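Local coordinates for 3-methyladenine dna-glycosylase (Archaeoglobus fulgidus, PDB 2JHN), which belongs to the helix-hairpin-helix superfamily of base excision DNA repair proteins and carries an N-terminal domain akin to the TATA-box binding protein, at residues Leu24-Val29 against Val135-Ala140; Trp35-Val40 against Val118-Ala123; Pro85-Arg90 against Phe270-Arg275. The protein carries 1 engineered substitution. One frame throughout, in Å; residues are numbered along the deposited sequence.

Contact 1: Leu24-Val29 against Val135-Ala140; sequences LPTPDV and VAEKLA. With NA (sodium ion), chain F.
Thr26 meets the helix through its methyl group: CG2 rests 3.5 Å from the backbone O of Glu137, and the methyl of Ala140 faces back, its CB 3.9 Å from Thr26 O. Farther out, Leu24 CD2 lies 4.4 Å from Lys138 CG, where the lysine's aliphatic part serves as an apolar neighbour while its charged end probably reaches solvent. A small alanine lets the loop come close to the helix.

The loop curls round a sodium ion, which probably steadies it. The ion is held by Leu24 O at 2.2 Å, Asp28 O and a water, with Leu21 O as a further ligand. Thr26 OG1 is a longer ligand at 2.8 Å; chi1 of 53° turns the hydroxyl to the ion and leaves the methyl for the helix.

No direct hydrogen bond joins the segments. Instead a water donates to Glu137 OE2 at 3.0 Å and has a weak, 3.4 Å contact with Thr26 OG1, so the buried carboxylate meets the metal loop indirectly.

The loop, which turns through a cis peptide before Pro27, lies against helix 133-147. Lys124 of helix 118-127 hydrogen-bonds Thr26 O, and Val29 leads into the antiparallel sheet beside strand 34-41.

Contact 2: Trp35-Val40 against Val118-Ala123; sequences WRRAIV and VFEGIA
Glu120 OE1 is gripped by two groups: Arg37 NH2 at 2.8 Å, and the backbone N of Met116, just ahead of the helix. The first is half of an end-on, two-nitrogen salt bridge, which ties strand 34-41 of the TATA-box binding protein-like antiparallel sheet to the first turn of helix 118-127. Arg37 has two conformers; the bridge described belongs to one, so how fully it is populated is uncertain.

Strand and helix backbones stay well apart, and two long side chains reaching from opposite directions span the interval. Glu120 does so almost fully extended, its CG anti to the backbone N. The arginine chain bends once, at chi3 (-88°), and this turns the guanidinium so that its outer edge, with NH1 and NH2, faces the carboxylate. The two flat groups do not lie in one plane but are turned 45° apart, so the two bonds differ in geometry. NH2 approaches OE1 from above the carboxylate plane, whereas NH1 approaches OE2 from the syn side.

Both residues are buried, so each charge compensates the other, and arginine and glutamate suit the place by combining reach with paired donors and acceptors. The position in the first helical turn probably suits a negative charge as well; Ser117 OG accepts a bond from Glu120 N. Asp28 OD2 adds a long, weak ion pair to Arg37 NH1, and Pro27 packs on both partners. The second bond of the bridge, Arg37 NH1 to Glu120 OE2, is 3.2 Å long, with an N-H...O angle of 157°.

Contact 3: Pro85-Arg90 against Phe270-Arg275; sequences PEELYR and FGRFAR
Two first torsions bring Arg272 and Phe273 up to the helix that holds Glu87 and Leu88. Chi1 of -70° places the Phe273 ring anti to its own carbonyl carbon and sends it against the peptide unit joining those two residues. In Arg272, chi1 of 65° sets CG between the backbone N and the carbonyl carbon, after which the chain runs extended to NE beside the same ring.

The phenylalanine is thereby sandwiched. Over one face sits Leu88, whose CA makes a CH-pi contact 3.9 Å from the ring centroid, while its CD1 comes within 3.7 Å of Phe273 CD1. Over the opposite face lies Arg272 CG, offset toward the rim. Glu87 arrives at the ring edge, its CD 3.9 Å from Phe273 CZ and its carboxylate nearly perpendicular to the ring.

From there Glu87 OE2 takes a nearly straight salt-bridge hydrogen bond from Arg272 NH2, 2.9 Å long; the oxygen lies in the guanidinium plane, while the donor reaches it on the anti side, tilted 22° from the carboxylate plane. Arg272 NE adds a weak bond of 3.5 Å to the same Glu87 OE2.

This packing joins the start of helix 86-93 to the turn between helices 259-270 and 274-287, where Gly271 has a positive phi. Phe91 adds a further aromatic neighbour to Phe273. Flat, apolar phenylalanine and branched leucine suit the buried layer, while the flexible charged pair suits the exposed rim. The chemistry is that of a small apolar layer edged by a salt bridge, whose strength is probably tempered by solvent.

How the contacts relate
Contacts 1 and 2 are buried neighbours, their centres 11 Å apart: contact 1 sets a loop of the N-terminal part on helix 133-147, contact 2 a strand on helix 118-127, and the two helices follow each other in the chain. They touch directly, for Asp28 OD1 lies 2.8 Å from Trp35 NE1 and Val29 O 2.8 Å from Arg36 N, both probable hydrogen bonds. Contact 3 stands apart, its centre 29 Å from that of contact 1 and across the chain's centre; it joins a helix to the turn between two others and is only partly buried. Chemistry follows place. Contact 1 packs a sodium-binding loop on a helix, with a weak water bridge beside it, a buried ion pair spans contact 2, and contact 3 layers apolar packing beneath an exposed charged pair.

Contact 1: Leu24-Val29 against Val135-Ala140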
ATOM      1  N   LEU A  24      -1.786  -7.672  13.728  1.00 23.67           N
ATOM      2  CA  LEU A  24      -2.006  -6.380  14.325  1.00 22.93           C
ATOM      3  C   LEU A  24      -2.869  -5.504  13.411  1.00 22.43           C
ATOM      4  O   LEU A  24      -2.633  -5.483  12.209  1.00 21.40           O
ATOM      5  CB  LEU A  24      -0.645  -5.750  14.533  1.00 23.41           C
ATOM      6  CG  LEU A  24      -0.501  -4.603  15.524  1.00 25.94           C
ATOM      7  CD1 LEU A  24      -0.725  -5.101  16.956  1.00 28.24           C
ATOM      8  CD2 LEU A  24       0.895  -4.049  15.345  1.00 26.77           C
ATOM      9  N   PRO A  25      -3.896  -4.817  13.961  1.00 21.55           N
ATOM     10  CA  PRO A  25      -4.743  -3.944  13.120  1.00 20.60           C
ATOM     11  C   PRO A  25      -4.013  -2.697  12.649  1.00 19.73           C
ATOM     12  O   PRO A  25      -3.834  -1.743  13.415  1.00 19.50           O
ATOM     13  CB  PRO A  25      -5.924  -3.589  14.043  1.00 21.38           C
ATOM     14  CG  PRO A  25      -5.847  -4.645  15.189  1.00 21.37           C
ATOM     15  CD  PRO A  25      -4.387  -4.856  15.356  1.00 22.60           C
ATOM     16  N   THR A  26      -3.571  -2.714  11.388  1.00 18.50           N
ATOM     17  CA  THR A  26      -2.702  -1.656  10.892  1.00 17.89           C
ATOM     18  C   THR A  26      -3.257  -0.690   9.785  1.00 16.55           C
ATOM     19  O   THR A  26      -2.469   0.033   9.209  1.00 17.22           O
ATOM     20  CB  THR A  26      -1.365  -2.267  10.363  1.00 18.94           C
ATOM     21  OG1 THR A  26      -1.667  -3.298   9.417  1.00 20.80           O
ATOM     22  CG2 THR A  26      -0.479  -2.861  11.493  1.00 18.26           C
ATOM     23  N   PRO A  27      -4.586  -0.617   9.538  1.00 15.92           N
ATOM     24  CA  PRO A  27      -5.751  -1.204  10.212  1.00 14.74           C
ATOM     25  C   PRO A  27      -6.081  -2.634   9.781  1.00 14.62           C
ATOM     26  O   PRO A  27      -6.933  -3.275  10.424  1.00 14.87           O
ATOM     27  CB  PRO A  27      -6.890  -0.271   9.806  1.00 14.48           C
ATOM     28  CG  PRO A  27      -6.491   0.145   8.402  1.00 15.75           C
ATOM     29  CD  PRO A  27      -5.007   0.261   8.421  1.00 15.22           C
ATOM     30  N   ASP A  28      -5.437  -3.124   8.710  1.00 13.33           N
ATOM     31  CA  ASP A  28      -5.797  -4.436   8.164  1.00 14.26           C
ATOM     32  C   ASP A  28      -5.438  -5.523   9.172  1.00 13.17           C
ATOM     33  O   ASP A  28      -4.363  -5.468   9.794  1.00 13.62           O
ATOM     34  CB  ASP A  28      -5.029  -4.745   6.872  1.00 13.86           C
ATOM     35  CG  ASP A  28      -5.090  -3.611   5.870  1.00 16.33           C
ATOM     36  OD1 ASP A  28      -5.673  -3.848   4.801  1.00 17.74           O
ATOM     37  OD2 ASP A  28      -4.551  -2.507   6.179  1.00 20.75           O
ATOM     38  N   VAL A  29      -6.312  -6.515   9.258  1.00 14.11           N
ATOM     39  CA  VAL A  29      -6.050  -7.756   9.987  1.00 15.77           C
ATOM     40  C   VAL A  29      -6.209  -8.938   9.043  1.00 15.66           C
ATOM     41  O   VAL A  29      -7.188  -9.021   8.292  1.00 15.75           O
ATOM     42  CB  VAL A  29      -7.003  -7.924  11.227  1.00 16.39           C
ATOM     43  CG1 VAL A  29      -6.789  -9.280  11.912  1.00 17.58           C
ATOM     44  CG2 VAL A  29      -6.744  -6.830  12.254  1.00 16.47           C
ATOM     45  N   VAL A 135       8.617  -0.826  12.173  1.00 24.50           N
ATOM     46  CA  VAL A 135       8.392   0.215  13.218  1.00 23.75           C
ATOM     47  C   VAL A 135       7.238   1.169  12.816  1.00 22.76           C
ATOM     48  O   VAL A 135       6.407   1.557  13.654  1.00 22.28           O
ATOM     49  CB  VAL A 135       9.709   1.016  13.553  1.00 24.11           C
ATOM     50  CG1 VAL A 135       9.420   2.275  14.367  1.00 25.41           C
ATOM     51  CG2 VAL A 135      10.726   0.131  14.298  1.00 25.28           C
ATOM     52  N   ALA A 136       7.183   1.521  11.531  1.00 21.28           N
ATOM     53  CA  ALA A 136       6.129   2.389  10.987  1.00 19.65           C
ATOM     54  C   ALA A 136       4.751   1.762  11.151  1.00 19.31           C
ATOM     55  O   ALA A 136       3.804   2.435  11.530  1.00 18.78           O
ATOM     56  CB  ALA A 136       6.390   2.702   9.510  1.00 20.09           C
ATOM     57  N   GLU A 137       4.650   0.470  10.852  1.00 18.74           N
ATOM     58  CA  GLU A 137       3.391  -0.260  10.967  1.00 19.63           C
ATOM     59  C   GLU A 137       2.889  -0.389  12.422  1.00 19.21           C
ATOM     60  O   GLU A 137       1.684  -0.345  12.681  1.00 18.73           O
ATOM     61  CB  GLU A 137       3.525  -1.623  10.295  1.00 19.73           C
ATOM     62  CG  GLU A 137       3.695  -1.521   8.764  1.00 21.81           C
ATOM     63  CD  GLU A 137       2.387  -1.193   8.049  1.00 27.87           C
ATOM     64  OE1 GLU A 137       2.052   0.012   7.933  1.00 27.93           O
ATOM     65  OE2 GLU A 137       1.698  -2.147   7.601  1.00 30.16           O
ATOM     66  N   LYS A 138       3.819  -0.551  13.366  1.00 19.34           N
ATOM     67  CA  LYS A 138       3.444  -0.547  14.787  1.00 19.34           C
ATOM     68  C   LYS A 138       2.901   0.813  15.204  1.00 18.45           C
ATOM     69  O   LYS A 138       1.942   0.884  15.973  1.00 18.56           O
ATOM     70  CB  LYS A 138       4.631  -0.948  15.677  1.00 19.63           C
ATOM     71  CG  LYS A 138       4.974  -2.409  15.552  1.00 23.64           C
ATOM     72  CD  LYS A 138       6.111  -2.790  16.481  1.00 27.30           C
ATOM     73  CE  LYS A 138       6.536  -4.215  16.193  1.00 30.49           C
ATOM     74  NZ  LYS A 138       7.321  -4.773  17.332  1.00 33.67           N
ATOM     75  N   LEU A 139       3.503   1.886  14.688  1.00 17.93           N
ATOM     76  CA  LEU A 139       3.005   3.238  14.933  1.00 17.02           C
ATOM     77  C   LEU A 139       1.601   3.407  14.349  1.00 17.22           C
ATOM     78  O   LEU A 139       0.712   3.946  15.017  1.00 15.21           O
ATOM     79  CB  LEU A 139       3.965   4.295  14.394  1.00 17.49           C
ATOM     80  CG  LEU A 139       5.153   4.583  15.314  1.00 17.71           C
ATOM     81  CD1 LEU A 139       6.253   5.356  14.608  1.00 18.29           C
ATOM     82  CD2 LEU A 139       4.683   5.349  16.561  1.00 21.16           C
ATOM     83  N   ALA A 140       1.391   2.908  13.118  1.00 16.22           N
ATOM     84  CA  ALA A 140       0.062   2.923  12.500  1.00 16.51           C
ATOM     85  C   ALA A 140      -0.974   2.216  13.383  1.00 16.92           C
ATOM     86  O   ALA A 140      -2.086   2.726  13.566  1.00 16.64           O
ATOM     87  CB  ALA A 140       0.090   2.265  11.103  1.00 16.80           C
TER
HETATM   88 NA    NA F1299      -2.159  -5.986  10.088  1.00 22.33          NA
HETATM   89  O   HOH W   1       1.129  -5.004   8.451  1.00 41.31           O
HETATM   90  O   HOH W   2      -1.384  -6.121   8.138  1.00 27.53           O

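Contact 2: Trp35-Val40 against Val118-Ala123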
ATOM      1  N   TRP A  35      -8.709 -11.718   5.176  1.00 15.60           N
ATOM      2  CA  TRP A  35      -8.375 -10.301   5.311  1.00 14.74           C
ATOM      3  C   TRP A  35      -9.606  -9.509   5.751  1.00 14.32           C
ATOM      4  O   TRP A  35     -10.717  -9.757   5.254  1.00 14.42           O
ATOM      5  CB  TRP A  35      -7.896  -9.777   3.949  1.00 13.49           C
ATOM      6  CG  TRP A  35      -7.724  -8.274   3.844  1.00 14.54           C
ATOM      7  CD1 TRP A  35      -6.593  -7.557   4.091  1.00 13.81           C
ATOM      8  CD2 TRP A  35      -8.722  -7.326   3.443  1.00 12.97           C
ATOM      9  NE1 TRP A  35      -6.827  -6.219   3.890  1.00  9.68           N
ATOM     10  CE2 TRP A  35      -8.121  -6.044   3.491  1.00 10.32           C
ATOM     11  CE3 TRP A  35     -10.076  -7.431   3.087  1.00 13.42           C
ATOM     12  CZ2 TRP A  35      -8.805  -4.879   3.156  1.00 12.41           C
ATOM     13  CZ3 TRP A  35     -10.777  -6.248   2.758  1.00 13.68           C
ATOM     14  CH2 TRP A  35     -10.133  -4.991   2.789  1.00 12.25           C
ATOM     15  N   ARG A  36      -9.419  -8.532   6.643  1.00 14.21           N
ATOM     16  CA  ARG A  36     -10.519  -7.638   6.973  1.00 14.45           C
ATOM     17  C   ARG A  36     -10.103  -6.261   7.449  1.00 14.16           C
ATOM     18  O   ARG A  36      -9.002  -6.072   7.988  1.00 14.30           O
ATOM     19  CB  ARG A  36     -11.473  -8.260   8.027  1.00 14.45           C
ATOM     20  CG  ARG A  36     -10.928  -8.298   9.421  1.00 15.29           C
ATOM     21  CD  ARG A  36     -11.857  -9.167  10.330  1.00 16.09           C
ATOM     22  NE  ARG A  36     -11.537  -8.899  11.723  1.00 20.32           N
ATOM     23  CZ  ARG A  36     -10.669  -9.596  12.451  1.00 22.38           C
ATOM     24  NH1 ARG A  36     -10.043 -10.654  11.950  1.00 23.08           N
ATOM     25  NH2 ARG A  36     -10.438  -9.235  13.704  1.00 25.31           N
ATOM     26  N   ARG A  37     -11.007  -5.310   7.239  0.50 14.65           N
ATOM     27  CA  ARG A  37     -10.896  -3.959   7.796  0.50 15.27           C
ATOM     28  C   ARG A  37     -12.227  -3.248   7.736  0.50 15.54           C
ATOM     29  O   ARG A  37     -13.162  -3.710   7.078  0.50 15.19           O
ATOM     30  CB  ARG A  37      -9.810  -3.124   7.092  0.50 15.59           C
ATOM     31  CG  ARG A  37     -10.097  -2.709   5.684  0.50 16.56           C
ATOM     32  CD  ARG A  37      -8.868  -1.931   5.138  0.50 15.36           C
ATOM     33  NE  ARG A  37      -8.921  -0.493   5.428  0.50 15.65           N
ATOM     34  CZ  ARG A  37      -7.886   0.345   5.297  0.50 16.14           C
ATOM     35  NH1 ARG A  37      -6.685  -0.094   4.906  0.50 16.17           N
ATOM     36  NH2 ARG A  37      -8.045   1.627   5.574  0.50 14.88           N
ATOM     37  N   ALA A  38     -12.304  -2.121   8.440  1.00 16.57           N
ATOM     38  CA  ALA A  38     -13.457  -1.249   8.353  1.00 18.10           C
ATOM     39  C   ALA A  38     -13.096  -0.229   7.277  1.00 19.91           C
ATOM     40  O   ALA A  38     -11.941   0.249   7.210  1.00 19.82           O
ATOM     41  CB  ALA A  38     -13.711  -0.559   9.683  1.00 18.11           C
ATOM     42  N   ILE A  39     -14.050   0.062   6.404  1.00 20.84           N
ATOM     43  CA  ILE A  39     -13.864   1.141   5.448  1.00 23.61           C
ATOM     44  C   ILE A  39     -14.975   2.185   5.655  1.00 24.78           C
ATOM     45  O   ILE A  39     -16.086   1.849   6.085  1.00 24.41           O
ATOM     46  CB  ILE A  39     -13.759   0.643   3.976  1.00 22.65           C
ATOM     47  CG1 ILE A  39     -15.056  -0.030   3.531  1.00 24.62           C
ATOM     48  CG2 ILE A  39     -12.553  -0.314   3.806  1.00 23.80           C
ATOM     49  CD1 ILE A  39     -15.143  -0.362   2.036  1.00 24.68           C
ATOM     50  N   VAL A  40     -14.658   3.448   5.387  1.00 27.08           N
ATOM     51  CA  VAL A  40     -15.664   4.504   5.479  1.00 29.24           C
ATOM     52  C   VAL A  40     -16.366   4.595   4.134  1.00 30.46           C
ATOM     53  O   VAL A  40     -15.728   4.763   3.085  1.00 30.59           O
ATOM     54  CB  VAL A  40     -15.079   5.865   5.952  1.00 29.26           C
ATOM     55  CG1 VAL A  40     -16.179   6.917   6.059  1.00 30.80           C
ATOM     56  CG2 VAL A  40     -14.433   5.702   7.315  1.00 29.58           C
ATOM     57  N   VAL A 118      -6.459   8.320  -0.025  1.00 11.03           N
ATOM     58  CA  VAL A 118      -5.285   9.177  -0.218  1.00 11.18           C
ATOM     59  C   VAL A 118      -4.732   9.663   1.125  1.00 11.19           C
ATOM     60  O   VAL A 118      -3.509   9.674   1.353  1.00  9.86           O
ATOM     61  CB  VAL A 118      -5.649  10.398  -1.113  1.00 11.34           C
ATOM     62  CG1 VAL A 118      -4.491  11.437  -1.158  1.00 13.07           C
ATOM     63  CG2 VAL A 118      -6.012   9.912  -2.510  1.00 11.64           C
ATOM     64  N   PHE A 119      -5.633  10.124   1.996  1.00 11.04           N
ATOM     65  CA  PHE A 119      -5.235  10.534   3.332  1.00 10.56           C
ATOM     66  C   PHE A 119      -4.428   9.462   4.074  1.00  9.85           C
ATOM     67  O   PHE A 119      -3.357   9.750   4.598  1.00  8.23           O
ATOM     68  CB  PHE A 119      -6.432  10.949   4.217  1.00 11.58           C
ATOM     69  CG  PHE A 119      -6.008  11.412   5.568  1.00 10.95           C
ATOM     70  CD1 PHE A 119      -5.167  12.523   5.692  1.00 11.95           C
ATOM     71  CD2 PHE A 119      -6.419  10.747   6.712  1.00 13.35           C
ATOM     72  CE1 PHE A 119      -4.756  12.975   6.928  1.00 13.32           C
ATOM     73  CE2 PHE A 119      -6.003  11.205   8.009  1.00 13.97           C
ATOM     74  CZ  PHE A 119      -5.182  12.307   8.109  1.00 13.58           C
ATOM     75  N   GLU A 120      -4.925   8.225   4.080  1.00  9.55           N
ATOM     76  CA  GLU A 120      -4.202   7.135   4.734  1.00  9.47           C
ATOM     77  C   GLU A 120      -2.811   6.936   4.108  1.00  9.67           C
ATOM     78  O   GLU A 120      -1.820   6.763   4.827  1.00  9.33           O
ATOM     79  CB  GLU A 120      -5.034   5.854   4.709  1.00 10.05           C
ATOM     80  CG  GLU A 120      -4.294   4.608   5.235  1.00 10.02           C
ATOM     81  CD  GLU A 120      -5.058   3.308   5.006  1.00 10.12           C
ATOM     82  OE1 GLU A 120      -6.170   3.327   4.433  1.00 12.22           O
ATOM     83  OE2 GLU A 120      -4.499   2.243   5.416  1.00 14.98           O
ATOM     84  N   GLY A 121      -2.748   6.939   2.776  1.00  8.56           N
ATOM     85  CA  GLY A 121      -1.468   6.772   2.056  1.00  9.09           C
ATOM     86  C   GLY A 121      -0.452   7.851   2.397  1.00  9.32           C
ATOM     87  O   GLY A 121       0.714   7.544   2.660  1.00  9.19           O
ATOM     88  N   ILE A 122      -0.884   9.119   2.414  1.00  9.09           N
ATOM     89  CA  ILE A 122       0.036  10.202   2.796  1.00  9.88           C
ATOM     90  C   ILE A 122       0.512  10.081   4.254  1.00  9.94           C
ATOM     91  O   ILE A 122       1.716  10.161   4.522  1.00  9.57           O
ATOM     92  CB  ILE A 122      -0.540  11.640   2.519  1.00  9.59           C
ATOM     93  CG1 ILE A 122      -0.856  11.817   1.025  1.00 10.10           C
ATOM     94  CG2 ILE A 122       0.479  12.720   3.002  1.00 10.42           C
ATOM     95  CD1 ILE A 122      -1.717  13.063   0.719  1.00 10.61           C
ATOM     96  N   ALA A 123      -0.434   9.876   5.175  1.00 10.24           N
ATOM     97  CA  ALA A 123      -0.122   9.765   6.593  1.00 11.28           C
ATOM     98  C   ALA A 123       0.899   8.643   6.815  1.00 12.11           C
ATOM     99  O   ALA A 123       1.939   8.839   7.479  1.00 12.26           O
ATOM    100  CB  ALA A 123      -1.411   9.523   7.415  1.00 11.95           C
TER

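Contact 3: Pro85-Arg90 against Phe270-Arg275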
ATOM      1  N   PRO A  85      -3.272 -10.126 -14.719  1.00 17.21           N
ATOM      2  CA  PRO A  85      -1.809  -9.929 -14.819  1.00 17.07           C
ATOM      3  C   PRO A  85      -1.177 -10.508 -16.091  1.00 17.83           C
ATOM      4  O   PRO A  85       0.041 -10.635 -16.162  1.00 16.40           O
ATOM      5  CB  PRO A  85      -1.290 -10.740 -13.647  1.00 17.62           C
ATOM      6  CG  PRO A  85      -2.229 -11.937 -13.594  1.00 17.31           C
ATOM      7  CD  PRO A  85      -3.593 -11.389 -14.015  1.00 16.72           C
ATOM      8  N   GLU A  86      -1.991 -10.894 -17.059  1.00 18.99           N
ATOM      9  CA  GLU A  86      -1.463 -11.630 -18.227  1.00 21.06           C
ATOM     10  C   GLU A  86      -0.361 -10.839 -18.950  1.00 20.74           C
ATOM     11  O   GLU A  86       0.728 -11.374 -19.202  1.00 20.28           O
ATOM     12  CB  GLU A  86      -2.606 -11.973 -19.187  1.00 22.10           C
ATOM     13  CG  GLU A  86      -2.153 -12.528 -20.527  1.00 28.05           C
ATOM     14  CD  GLU A  86      -1.817 -14.007 -20.481  1.00 35.94           C
ATOM     15  OE1 GLU A  86      -1.908 -14.623 -19.386  1.00 38.83           O
ATOM     16  OE2 GLU A  86      -1.461 -14.555 -21.559  1.00 39.33           O
ATOM     17  N   GLU A  87      -0.645  -9.559 -19.212  1.00 19.97           N
ATOM     18  CA  GLU A  87       0.248  -8.690 -19.952  1.00 21.07           C
ATOM     19  C   GLU A  87       1.509  -8.349 -19.156  1.00 18.93           C
ATOM     20  O   GLU A  87       2.610  -8.306 -19.714  1.00 17.97           O
ATOM     21  CB  GLU A  87      -0.481  -7.419 -20.383  1.00 21.06           C
ATOM     22  CG  GLU A  87       0.112  -6.791 -21.665  1.00 25.64           C
ATOM     23  CD  GLU A  87      -0.243  -5.318 -21.866  1.00 26.04           C
ATOM     24  OE1 GLU A  87      -1.342  -4.892 -21.411  1.00 28.68           O
ATOM     25  OE2 GLU A  87       0.576  -4.592 -22.511  1.00 30.77           O
ATOM     26  N   LEU A  88       1.333  -8.096 -17.857  1.00 16.31           N
ATOM     27  CA  LEU A  88       2.482  -7.894 -16.966  1.00 14.88           C
ATOM     28  C   LEU A  88       3.377  -9.117 -17.035  1.00 15.04           C
ATOM     29  O   LEU A  88       4.597  -9.008 -17.164  1.00 15.30           O
ATOM     30  CB  LEU A  88       2.008  -7.691 -15.510  1.00 13.27           C
ATOM     31  CG  LEU A  88       3.065  -7.774 -14.393  1.00 12.41           C
ATOM     32  CD1 LEU A  88       4.092  -6.669 -14.488  1.00 13.10           C
ATOM     33  CD2 LEU A  88       2.403  -7.779 -12.982  1.00 12.38           C
ATOM     34  N   TYR A  89       2.766 -10.290 -16.935  1.00 15.09           N
ATOM     35  CA  TYR A  89       3.546 -11.523 -16.871  1.00 16.51           C
ATOM     36  C   TYR A  89       4.308 -11.761 -18.173  1.00 17.93           C
ATOM     37  O   TYR A  89       5.478 -12.161 -18.149  1.00 17.59           O
ATOM     38  CB  TYR A  89       2.634 -12.700 -16.561  1.00 17.23           C
ATOM     39  CG  TYR A  89       2.246 -12.872 -15.094  1.00 16.55           C
ATOM     40  CD1 TYR A  89       2.893 -12.174 -14.061  1.00 19.04           C
ATOM     41  CD2 TYR A  89       1.260 -13.785 -14.749  1.00 20.16           C
ATOM     42  CE1 TYR A  89       2.526 -12.390 -12.715  1.00 19.25           C
ATOM     43  CE2 TYR A  89       0.896 -14.006 -13.432  1.00 19.60           C
ATOM     44  CZ  TYR A  89       1.525 -13.304 -12.424  1.00 20.21           C
ATOM     45  OH  TYR A  89       1.140 -13.561 -11.135  1.00 19.01           O
ATOM     46  N   ARG A  90       3.641 -11.522 -19.300  1.00 18.78           N
ATOM     47  CA  ARG A  90       4.293 -11.578 -20.629  1.00 21.63           C
ATOM     48  C   ARG A  90       5.526 -10.669 -20.681  1.00 20.24           C
ATOM     49  O   ARG A  90       6.615 -11.070 -21.149  1.00 20.45           O
ATOM     50  CB  ARG A  90       3.279 -11.175 -21.701  1.00 21.54           C
ATOM     51  CG  ARG A  90       3.645 -11.545 -23.122  1.00 25.89           C
ATOM     52  CD  ARG A  90       2.502 -11.198 -24.075  1.00 26.64           C
ATOM     53  NE  ARG A  90       1.333 -12.028 -23.773  1.00 36.08           N
ATOM     54  CZ  ARG A  90       0.133 -11.581 -23.401  1.00 39.03           C
ATOM     55  NH1 ARG A  90      -0.119 -10.276 -23.289  1.00 38.79           N
ATOM     56  NH2 ARG A  90      -0.832 -12.465 -23.159  1.00 41.53           N
ATOM     57  N   PHE A 270      11.696  -1.415 -17.053  1.00 15.94           N
ATOM     58  CA  PHE A 270      10.401  -1.607 -16.366  1.00 15.11           C
ATOM     59  C   PHE A 270       9.216  -0.975 -17.101  1.00 15.42           C
ATOM     60  O   PHE A 270       8.095  -1.498 -17.044  1.00 14.11           O
ATOM     61  CB  PHE A 270      10.430  -1.137 -14.903  1.00 14.88           C
ATOM     62  CG  PHE A 270      11.532  -1.743 -14.054  1.00 14.25           C
ATOM     63  CD1 PHE A 270      12.237  -2.898 -14.435  1.00 14.25           C
ATOM     64  CD2 PHE A 270      11.842  -1.154 -12.838  1.00 14.52           C
ATOM     65  CE1 PHE A 270      13.257  -3.416 -13.605  1.00 15.01           C
ATOM     66  CE2 PHE A 270      12.860  -1.656 -12.006  1.00 15.72           C
ATOM     67  CZ  PHE A 270      13.563  -2.808 -12.394  1.00 15.45           C
ATOM     68  N   GLY A 271       9.480   0.142 -17.790  1.00 15.88           N
ATOM     69  CA  GLY A 271       8.484   0.815 -18.629  1.00 16.50           C
ATOM     70  C   GLY A 271       7.138   0.990 -17.958  1.00 15.39           C
ATOM     71  O   GLY A 271       7.079   1.407 -16.790  1.00 16.06           O
ATOM     72  N   ARG A 272       6.063   0.640 -18.668  1.00 15.23           N
ATOM     73  CA  ARG A 272       4.695   0.912 -18.201  1.00 15.37           C
ATOM     74  C   ARG A 272       4.342   0.068 -16.959  1.00 13.97           C
ATOM     75  O   ARG A 272       3.324   0.291 -16.302  1.00 14.80           O
ATOM     76  CB  ARG A 272       3.671   0.679 -19.318  1.00 15.60           C
ATOM     77  CG  ARG A 272       3.518  -0.758 -19.816  1.00 19.33           C
ATOM     78  CD  ARG A 272       3.078  -0.748 -21.303  1.00 24.83           C
ATOM     79  NE  ARG A 272       2.851  -2.079 -21.855  1.00 27.12           N
ATOM     80  CZ  ARG A 272       3.782  -2.843 -22.428  1.00 27.96           C
ATOM     81  NH1 ARG A 272       5.043  -2.438 -22.528  1.00 27.41           N
ATOM     82  NH2 ARG A 272       3.434  -4.041 -22.897  1.00 30.90           N
ATOM     83  N   PHE A 273       5.170  -0.926 -16.684  1.00 13.39           N
ATOM     84  CA  PHE A 273       4.939  -1.862 -15.568  1.00 11.37           C
ATOM     85  C   PHE A 273       5.800  -1.582 -14.338  1.00 10.62           C
ATOM     86  O   PHE A 273       5.838  -2.402 -13.409  1.00  9.61           O
ATOM     87  CB  PHE A 273       5.126  -3.311 -16.046  1.00 12.31           C
ATOM     88  CG  PHE A 273       4.049  -3.769 -16.973  1.00 12.16           C
ATOM     89  CD1 PHE A 273       2.723  -3.902 -16.531  1.00 14.42           C
ATOM     90  CD2 PHE A 273       4.349  -4.054 -18.310  1.00 14.69           C
ATOM     91  CE1 PHE A 273       1.718  -4.308 -17.406  1.00 17.30           C
ATOM     92  CE2 PHE A 273       3.334  -4.462 -19.182  1.00 12.71           C
ATOM     93  CZ  PHE A 273       2.044  -4.595 -18.750  1.00 15.15           C
ATOM     94  N   ALA A 274       6.456  -0.420 -14.296  1.00  9.95           N
ATOM     95  CA  ALA A 274       7.360  -0.092 -13.174  1.00  9.16           C
ATOM     96  C   ALA A 274       6.658  -0.171 -11.798  1.00  9.60           C
ATOM     97  O   ALA A 274       7.253  -0.667 -10.830  1.00  7.93           O
ATOM     98  CB  ALA A 274       7.999   1.289 -13.346  1.00 10.63           C
ATOM     99  N   ARG A 275       5.406   0.324 -11.730  1.00  9.47           N
ATOM    100  CA  ARG A 275       4.624   0.276 -10.454  1.00  9.33           C
ATOM    101  C   ARG A 275       4.323  -1.158  -9.964  1.00  9.84           C
ATOM    102  O   ARG A 275       4.346  -1.422  -8.776  1.00  9.27           O
ATOM    103  CB  ARG A 275       3.320   1.095 -10.567  1.00  9.51           C
ATOM    104  CG  ARG A 275       2.806   1.615  -9.198  1.00  9.26           C
ATOM    105  CD  ARG A 275       1.386   2.172  -9.325  1.00  9.69           C
ATOM    106  NE  ARG A 275       0.426   1.081  -9.440  1.00 10.14           N
ATOM    107  CZ  ARG A 275      -0.057   0.409  -8.401  1.00 13.04           C
ATOM    108  NH1 ARG A 275       0.308   0.737  -7.168  1.00  9.76           N
ATOM    109  NH2 ARG A 275      -0.895  -0.608  -8.600  1.00  9.81           N
TER